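Local coordinates for protein RNA polymerase ECF-subfamily sigma factor (Streptomyces venezuelae, PDB 6DXO) that probably directs RNA polymerase to specific promoters as an ECF sigma factor needed for aerial mycelium formation, usually held inactive by an anti-sigma factor until released, at residues A[28-33]-A[42-47]; A[115-120]-A[130-135]; A[5-8]-A[14-17]. All coordinates share one frame; numbering follows the deposited sequence.

Contact 1 of 3, residues A[28-33]-A[42-47]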
loop_
_atom_site.group_PDB
_atom_site.type_symbol
_atom_site.label_atom_id
_atom_site.label_comp_id
_atom_site.label_asym_id
_atom_site.label_seq_id
_atom_site.Cartn_x
_atom_site.Cartn_y
_atom_site.Cartn_z
ATOM N N ARG A 28 7.251 -2.751 -3.573
ATOM C CA ARG A 28 8.265 -3.342 -4.445
ATOM C C ARG A 28 9.645 -2.749 -4.227
ATOM O O ARG A 28 10.629 -3.469 -4.276
ATOM C CB ARG A 28 7.857 -3.266 -5.913
ATOM C CG ARG A 28 6.655 -4.163 -6.231
ATOM C CD ARG A 28 6.480 -4.291 -7.722
ATOM N NE ARG A 28 5.756 -3.166 -8.292
ATOM C CZ ARG A 28 4.445 -3.175 -8.520
ATOM N NH1 ARG A 28 3.731 -4.249 -8.227
ATOM N NH2 ARG A 28 3.852 -2.112 -9.043
ATOM N N TYR A 29 9.719 -1.447 -3.949
ATOM C CA TYR A 29 11.018 -0.865 -3.622
ATOM C C TYR A 29 11.599 -1.510 -2.350
ATOM O O TYR A 29 12.793 -1.878 -2.286
ATOM C CB TYR A 29 10.890 0.654 -3.470
ATOM C CG TYR A 29 12.152 1.270 -2.884
ATOM C CD1 TYR A 29 13.270 1.504 -3.685
ATOM C CD2 TYR A 29 12.237 1.564 -1.523
ATOM C CE1 TYR A 29 14.444 2.070 -3.144
ATOM C CE2 TYR A 29 13.406 2.118 -0.980
ATOM C CZ TYR A 29 14.496 2.349 -1.793
ATOM O OH TYR A 29 15.655 2.874 -1.245
ATOM N N ILE A 30 10.743 -1.674 -1.349
ATOM C CA ILE A 30 11.136 -2.207 -0.049
ATOM C C ILE A 30 11.435 -3.719 -0.110
ATOM O O ILE A 30 12.382 -4.196 0.519
ATOM C CB ILE A 30 10.048 -1.912 1.023
ATOM C CG1 ILE A 30 9.914 -0.397 1.264
ATOM C CG2 ILE A 30 10.346 -2.600 2.343
ATOM C CD1 ILE A 30 8.838 -0.032 2.298
ATOM N N TYR A 31 10.633 -4.439 -0.893
ATOM C CA TYR A 31 10.595 -5.909 -0.900
ATOM C C TYR A 31 11.983 -6.530 -1.026
ATOM O O TYR A 31 12.308 -7.513 -0.350
ATOM C CB TYR A 31 9.757 -6.367 -2.100
ATOM C CG TYR A 31 9.430 -7.843 -2.139
ATOM C CD1 TYR A 31 8.348 -8.336 -1.442
ATOM C CD2 TYR A 31 10.188 -8.740 -2.898
ATOM C CE1 TYR A 31 8.020 -9.691 -1.475
ATOM C CE2 TYR A 31 9.863 -10.106 -2.927
ATOM C CZ TYR A 31 8.781 -10.566 -2.220
ATOM O OH TYR A 31 8.444 -11.916 -2.240
ATOM N N TYR A 32 12.782 -5.955 -1.917
ATOM C CA TYR A 32 14.048 -6.562 -2.299
ATOM C C TYR A 32 15.167 -6.113 -1.370
ATOM O O TYR A 32 16.313 -6.559 -1.516
ATOM C CB TYR A 32 14.375 -6.247 -3.771
ATOM C CG TYR A 32 13.370 -6.794 -4.785
ATOM C CD1 TYR A 32 13.553 -8.033 -5.385
ATOM C CD2 TYR A 32 12.253 -6.046 -5.161
ATOM C CE1 TYR A 32 12.631 -8.524 -6.334
ATOM C CE2 TYR A 32 11.337 -6.527 -6.087
ATOM C CZ TYR A 32 11.537 -7.748 -6.675
ATOM O OH TYR A 32 10.612 -8.205 -7.599
ATOM N N ARG A 33 14.825 -5.258 -0.405
ATOM C CA ARG A 33 15.794 -4.638 0.501
ATOM C C ARG A 33 15.673 -5.091 1.947
ATOM O O ARG A 33 16.423 -4.628 2.806
ATOM C CB ARG A 33 15.704 -3.101 0.435
ATOM C CG ARG A 33 16.182 -2.564 -0.882
ATOM C CD ARG A 33 15.830 -1.093 -1.085
ATOM N NE ARG A 33 16.475 -0.576 -2.290
ATOM C CZ ARG A 33 16.082 -0.828 -3.537
ATOM N NH1 ARG A 33 15.027 -1.600 -3.782
ATOM N NH2 ARG A 33 16.761 -0.308 -4.553
ATOM N N ASP A 42 5.138 -4.261 6.696
ATOM C CA ASP A 42 5.154 -3.343 7.835
ATOM C C ASP A 42 5.798 -1.995 7.503
ATOM O O ASP A 42 5.276 -0.939 7.874
ATOM C CB ASP A 42 5.854 -3.967 9.047
ATOM C CG ASP A 42 5.023 -5.053 9.713
ATOM O OD1 ASP A 42 3.822 -5.182 9.380
ATOM O OD2 ASP A 42 5.571 -5.770 10.581
ATOM N N LEU A 43 6.931 -2.029 6.810
ATOM C CA LEU A 43 7.589 -0.791 6.412
ATOM C C LEU A 43 6.794 -0.040 5.328
ATOM O O LEU A 43 6.925 1.169 5.171
ATOM C CB LEU A 43 9.045 -1.045 5.980
ATOM C CG LEU A 43 10.019 -1.530 7.065
ATOM C CD1 LEU A 43 11.419 -1.704 6.477
ATOM C CD2 LEU A 43 10.055 -0.594 8.253
ATOM N N THR A 44 5.957 -0.751 4.583
ATOM C CA THR A 44 5.132 -0.077 3.580
ATOM C C THR A 44 4.103 0.747 4.326
ATOM O O THR A 44 3.893 1.935 4.036
ATOM C CB THR A 44 4.448 -1.107 2.631
ATOM O OG1 THR A 44 5.456 -1.801 1.888
ATOM C CG2 THR A 44 3.528 -0.393 1.641
ATOM N N SER A 45 3.483 0.122 5.317
ATOM C CA SER A 45 2.525 0.805 6.180
ATOM C C SER A 45 3.182 1.993 6.862
ATOM O O SER A 45 2.655 3.100 6.834
ATOM C CB SER A 45 1.985 -0.166 7.230
ATOM O OG SER A 45 1.238 0.516 8.217
ATOM N N GLU A 46 4.342 1.768 7.475
ATOM C CA GLU A 46 5.055 2.876 8.126
ATOM C C GLU A 46 5.420 4.043 7.188
ATOM O O GLU A 46 5.380 5.211 7.602
ATOM C CB GLU A 46 6.300 2.368 8.849
ATOM C CG GLU A 46 6.957 3.421 9.737
ATOM C CD GLU A 46 6.032 3.904 10.853
ATOM O OE1 GLU A 46 5.196 3.102 11.328
ATOM O OE2 GLU A 46 6.139 5.086 11.256
ATOM N N THR A 47 5.772 3.734 5.943
ATOM C CA THR A 47 6.098 4.762 4.960
ATOM C C THR A 47 4.906 5.687 4.747
ATOM O O THR A 47 5.025 6.905 4.817
ATOM C CB THR A 47 6.527 4.153 3.612
ATOM O OG1 THR A 47 7.771 3.450 3.771
ATOM C CG2 THR A 47 6.686 5.223 2.555
#
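Ile30, near the end of helix 12-31, meets Leu43, Thr44 and Thr47 of helix 37-53 almost entirely through one methyl group. Its CG1 stands beside the backbone N (chi1 -65°) and the chain then runs straight on (chi2 179°), which drives CD1 end-on at the surface of the neighbouring helix. There CD1 lies 3.7 Å from Leu43 O and equally near Thr44 N, so it rests on the peptide link joining these two residues. Leu43 crosses the isoleucine at a slant: its CB packs 3.8 Å from Ile30 CD1, while the second branch, Ile30 CG2, only grazes that CB at 4.2 Å. The two threonines turn hydroxyls rather than methyls to the isoleucine methyl, with Thr44 OG1 at 3.8 Å and Thr47 OG1 at 3.9 Å from Ile30 CD1.

Neither hydroxyl is left without a partner. Thr44 OG1 bonds to Ala40 O one turn back, and Thr47 OG1 donates to Leu43 O over 2.8 Å, tilted 25° from the carbonyl plane. The backbone Thr47 N reaches the same oxygen from the opposite face, so Leu43 O is gripped twice. Asp42 to Ser45 probably form the polymerase core-binding motif, and in this complex Thr44 and Ser45 lie against Gln66 of the other protein chain.

The chemistry is therefore one-sided: a buried methyl rests on a peptide link and two hydroxyls, both hydroxyls bond to carbonyls of their own helix, and the two segments are joined by van der Waals contact without a hydrogen bond between them.

Contact 2 of 3, residues A[115-120]-A[130-135]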
loop_
_atom_site.group_PDB
_atom_site.type_symbol
_atom_site.label_atom_id
_atom_site.label_comp_id
_atom_site.label_asym_id
_atom_site.label_seq_id
_atom_site.Cartn_x
_atom_site.Cartn_y
_atom_site.Cartn_z
ATOM N N LEU A 115 -17.735 -9.487 4.243
ATOM C CA LEU A 115 -18.144 -10.778 3.675
ATOM C C LEU A 115 -18.886 -11.623 4.713
ATOM O O LEU A 115 -18.546 -11.602 5.893
ATOM C CB LEU A 115 -16.951 -11.574 3.123
ATOM C CG LEU A 115 -16.626 -11.310 1.652
ATOM C CD1 LEU A 115 -16.266 -9.838 1.451
ATOM C CD2 LEU A 115 -15.494 -12.219 1.191
ATOM N N SER A 116 -19.898 -12.362 4.260
ATOM C CA SER A 116 -20.623 -13.279 5.134
ATOM C C SER A 116 -19.730 -14.438 5.554
ATOM O O SER A 116 -18.664 -14.637 4.989
ATOM C CB SER A 116 -21.877 -13.826 4.429
ATOM O OG SER A 116 -21.550 -14.690 3.348
ATOM N N VAL A 117 -20.171 -15.218 6.540
ATOM C CA VAL A 117 -19.486 -16.464 6.881
ATOM C C VAL A 117 -19.313 -17.358 5.652
ATOM O O VAL A 117 -18.239 -17.900 5.423
ATOM C CB VAL A 117 -20.235 -17.266 7.979
ATOM C CG1 VAL A 117 -19.613 -18.639 8.130
ATOM C CG2 VAL A 117 -20.190 -16.515 9.299
ATOM N N ALA A 118 -20.370 -17.511 4.858
ATOM C CA ALA A 118 -20.298 -18.348 3.660
ATOM C C ALA A 118 -19.308 -17.822 2.617
ATOM O O ALA A 118 -18.500 -18.581 2.077
ATOM C CB ALA A 118 -21.687 -18.521 3.038
ATOM N N GLU A 119 -19.374 -16.523 2.332
ATOM C CA GLU A 119 -18.439 -15.896 1.400
ATOM C C GLU A 119 -17.007 -16.053 1.915
ATOM O O GLU A 119 -16.122 -16.453 1.159
ATOM C CB GLU A 119 -18.784 -14.414 1.171
ATOM C CG GLU A 119 -20.047 -14.189 0.326
ATOM C CD GLU A 119 -20.766 -12.894 0.665
ATOM O OE1 GLU A 119 -20.323 -12.125 1.517
ATOM O OE2 GLU A 119 -21.892 -12.652 0.005
ATOM N N THR A 120 -16.791 -15.767 3.202
ATOM C CA THR A 120 -15.466 -15.938 3.816
ATOM C C THR A 120 -14.965 -17.385 3.706
ATOM O O THR A 120 -13.800 -17.650 3.390
ATOM C CB THR A 120 -15.478 -15.471 5.288
ATOM O OG1 THR A 120 -15.784 -14.068 5.328
ATOM C CG2 THR A 120 -14.124 -15.704 5.958
ATOM N N ALA A 130 -15.699 -24.168 10.362
ATOM C CA ALA A 130 -14.341 -23.715 10.633
ATOM C C ALA A 130 -14.258 -22.184 10.673
ATOM O O ALA A 130 -13.480 -21.629 11.446
ATOM C CB ALA A 130 -13.367 -24.278 9.607
ATOM N N ILE A 131 -15.057 -21.505 9.851
ATOM C CA ILE A 131 -15.080 -20.037 9.890
ATOM C C ILE A 131 -15.710 -19.523 11.192
ATOM O O ILE A 131 -15.217 -18.583 11.805
ATOM C CB ILE A 131 -15.797 -19.402 8.660
ATOM C CG1 ILE A 131 -15.102 -19.795 7.352
ATOM C CG2 ILE A 131 -15.881 -17.864 8.802
ATOM C CD1 ILE A 131 -13.630 -19.444 7.288
ATOM N N LYS A 132 -16.803 -20.143 11.630
ATOM C CA LYS A 132 -17.413 -19.705 12.881
ATOM C C LYS A 132 -16.445 -19.874 14.050
ATOM O O LYS A 132 -16.355 -19.007 14.918
ATOM C CB LYS A 132 -18.726 -20.439 13.141
ATOM C CG LYS A 132 -19.861 -19.987 12.252
ATOM C CD LYS A 132 -21.136 -20.757 12.556
ATOM C CE LYS A 132 -22.193 -20.485 11.499
ATOM N NZ LYS A 132 -23.491 -21.116 11.844
ATOM N N THR A 133 -15.729 -20.996 14.076
ATOM C CA THR A 133 -14.713 -21.209 15.096
ATOM C C THR A 133 -13.606 -20.159 14.980
ATOM O O THR A 133 -13.180 -19.566 15.974
ATOM C CB THR A 133 -14.092 -22.609 14.979
ATOM O OG1 THR A 133 -15.103 -23.595 15.222
ATOM C CG2 THR A 133 -12.972 -22.781 15.994
ATOM N N LEU A 134 -13.152 -19.933 13.753
ATOM C CA LEU A 134 -12.020 -19.048 13.499
ATOM C C LEU A 134 -12.302 -17.600 13.866
ATOM O O LEU A 134 -11.448 -16.918 14.441
ATOM C CB LEU A 134 -11.592 -19.155 12.030
ATOM C CG LEU A 134 -10.369 -18.357 11.583
ATOM C CD1 LEU A 134 -9.199 -18.554 12.547
ATOM C CD2 LEU A 134 -9.983 -18.748 10.160
ATOM N N GLN A 135 -13.494 -17.117 13.534
ATOM C CA GLN A 135 -13.837 -15.741 13.837
ATOM C C GLN A 135 -13.989 -15.554 15.336
ATOM O O GLN A 135 -13.724 -14.478 15.864
ATOM C CB GLN A 135 -15.117 -15.320 13.114
ATOM C CG GLN A 135 -16.397 -15.927 13.672
ATOM C CD GLN A 135 -17.603 -15.498 12.875
ATOM O OE1 GLN A 135 -17.482 -14.735 11.914
ATOM N NE2 GLN A 135 -18.775 -15.975 13.267
#
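Ile131 of helix 128-144 faces Val117 and Thr120 of helix 117-124, and it can be followed outward from its CB. That carbon touches Val117 CG1 at 3.9 Å, the two side chains sliding past each other in opposite directions. At the branch, Ile131 CG2, anti to its own backbone nitrogen, is set between two methyls: Val117 CG1 at 3.9 Å and Thr120 CG2 at 4.0 Å. The other arm starts with CG1, which passes 4.1 Å from the carbonyl oxygen Val117 O, and ends at CD1, again 4.0 Å from Thr120 CG2. One threonine methyl thus serves both tips of the isoleucine.

Thr120 can offer that methyl because its hydroxyl is turned back on its own helix, where OG1 donates to Ser116 O from about 40° above the carbonyl plane. If an alanine stood here, Ile131 CG2 and CD1 would probably lose their common methyl neighbour, and Ser116 O its hydroxyl donor, leaving it the backbone N-H of this position. Further out, Val117 CG2 lies 4.2 Å from Gln135 OE1, an oxygen held by Arg110 of helix 101-112.

The first turn of helix 117-124 is fixed by a capping box: Glu119 N donates to Ser116 OG, and Ser116 N donates in return to Glu119 OE1 at 2.8 Å. Two helices joined by a short turn and packed through beta-branched side chains form the helix-turn-helix of sigma region 4, the element that in this family reads the -35 promoter sequence.

Contact 3 of 3, residues A[5-8]-A[14-17]; sequences DRAQ and AFGR
Ala7 and Ala14 bring the two backbones to 5.1 Å between their CA atoms, where the short helix 4-7 comes up against the beginning of helix 12-31. With only methyl side chains at this point, Ala7 CB and Ala14 CB meet directly at 4.2 Å. Ala14 CB also fits against the backbone of the short helix, 3.7 Å from Ala7 N.

Arg6 bends round the same methyl. Its CB lies 3.8 Å from Ala14 CB; the chain then runs outward and doubles back with a nearly eclipsed third torsion (chi3 -10°), which returns the guanidinium to the alanine. Ala14 CB sits in the guanidinium plane, at the edge bearing NE and NH2, with NH2 3.7 Å away. This is contact with the rim of the flat group rather than stacking on a face. The same NH2 has a long, weak ion pair with Glu11, in the link between the helices.

The arrangement is a helix-loop-helix corner: a single helical turn folds back on the long helix 12-31, whose other end carries Ile30. Ile55 also touches Ala7, and Leu3 covers Ala14.

Next to Ala14, Ala7 CB also approaches the following residue, Phe15, lying 4.1 Å from Phe15 N and 4.2 Å from Phe15 CB. With the ring anti to the backbone nitrogen (chi1 -165°) and turned upright (chi2 87°), Ala7 CB lies at its edge, near its plane. The phenylalanine packs in addition on Leu70 of the other protein chain.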
loop_
_atom_site.group_PDB
_atom_site.type_symbol
_atom_site.label_atom_id
_atom_site.label_comp_id
_atom_site.label_asym_id
_atom_site.label_seq_id
_atom_site.Cartn_x
_atom_site.Cartn_y
_atom_site.Cartn_z
ATOM N N ASP A 5 -3.310 17.350 -2.880
ATOM C CA ASP A 5 -3.960 18.588 -2.449
ATOM C C ASP A 5 -5.294 18.323 -1.760
ATOM O O ASP A 5 -5.637 19.002 -0.792
ATOM C CB ASP A 5 -4.147 19.552 -3.631
ATOM C CG ASP A 5 -2.881 20.327 -3.962
ATOM O OD1 ASP A 5 -1.786 19.888 -3.549
ATOM O OD2 ASP A 5 -2.984 21.377 -4.642
ATOM N N ARG A 6 -6.046 17.330 -2.240
ATOM C CA ARG A 6 -7.306 16.967 -1.588
ATOM C C ARG A 6 -7.122 16.335 -0.201
ATOM O O ARG A 6 -7.917 16.572 0.703
ATOM C CB ARG A 6 -8.153 16.040 -2.475
ATOM C CG ARG A 6 -8.781 16.711 -3.688
ATOM C CD ARG A 6 -10.005 15.935 -4.183
ATOM N NE ARG A 6 -10.138 14.628 -3.538
ATOM C CZ ARG A 6 -11.226 13.866 -3.600
ATOM N NH1 ARG A 6 -12.285 14.277 -4.281
ATOM N NH2 ARG A 6 -11.260 12.692 -2.977
ATOM N N ALA A 7 -6.090 15.508 -0.038
ATOM C CA ALA A 7 -5.788 14.943 1.274
ATOM C C ALA A 7 -5.318 16.021 2.247
ATOM O O ALA A 7 -5.533 15.927 3.459
ATOM C CB ALA A 7 -4.707 13.876 1.151
ATOM N N GLN A 8 -4.600 16.999 1.717
ATOM C CA GLN A 8 -4.124 18.094 2.551
ATOM C C GLN A 8 -5.308 18.963 2.995
ATOM O O GLN A 8 -5.132 19.927 3.746
ATOM C CB GLN A 8 -3.056 18.896 1.815
ATOM C CG GLN A 8 -1.699 18.191 1.760
ATOM C CD GLN A 8 -0.673 18.905 0.870
ATOM O OE1 GLN A 8 -0.945 19.219 -0.290
ATOM N NE2 GLN A 8 0.510 19.151 1.416
ATOM N N ALA A 14 -9.291 10.607 0.147
ATOM C CA ALA A 14 -8.282 10.990 -0.821
ATOM C C ALA A 14 -6.943 10.358 -0.451
ATOM O O ALA A 14 -6.216 9.896 -1.329
ATOM C CB ALA A 14 -8.149 12.532 -0.938
ATOM N N PHE A 15 -6.626 10.306 0.840
ATOM C CA PHE A 15 -5.367 9.666 1.240
ATOM C C PHE A 15 -5.468 8.150 1.014
ATOM O O PHE A 15 -4.510 7.494 0.651
ATOM C CB PHE A 15 -4.994 9.955 2.694
ATOM C CG PHE A 15 -3.565 9.622 3.008
ATOM C CD1 PHE A 15 -2.563 10.558 2.802
ATOM C CD2 PHE A 15 -3.214 8.357 3.468
ATOM C CE1 PHE A 15 -1.227 10.246 3.077
ATOM C CE2 PHE A 15 -1.878 8.035 3.734
ATOM C CZ PHE A 15 -0.895 8.975 3.528
ATOM N N GLY A 16 -6.653 7.600 1.204
ATOM C CA GLY A 16 -6.854 6.191 0.865
ATOM C C GLY A 16 -6.549 5.919 -0.598
ATOM O O GLY A 16 -5.917 4.910 -0.959
ATOM N N ARG A 17 -7.001 6.819 -1.459
ATOM C CA ARG A 17 -6.720 6.732 -2.881
ATOM C C ARG A 17 -5.218 6.865 -3.187
ATOM O O ARG A 17 -4.714 6.253 -4.134
ATOM C CB ARG A 17 -7.478 7.829 -3.629
ATOM C CG ARG A 17 -8.980 7.793 -3.410
ATOM C CD ARG A 17 -9.682 7.160 -4.596
ATOM N NE ARG A 17 -9.091 5.876 -4.944
ATOM C CZ ARG A 17 -8.709 5.536 -6.169
ATOM N NH1 ARG A 17 -8.860 6.387 -7.175
ATOM N NH2 ARG A 17 -8.179 4.342 -6.391
#

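How the contacts relate
Along the chain the order is contact 3, contact 1, contact 2, each closing before the next opens. Contacts 3 and 1 share helix 12-31, one near its start and the other near its end, with centres 21 Å apart and nearest atoms about 6 Å apart. Contact 2 stands alone: its centre is 30 Å from that of contact 1 and 33 Å from that of contact 3, and it joins helices 117-124 and 128-144 in sigma region 4, whereas contact 1 belongs to region 2. The other protein chain reaches contacts 1 and 3, beside the probable polymerase-binding motif, but does not touch contact 2, consistent with an anti-sigma partner that holds the factor inactive.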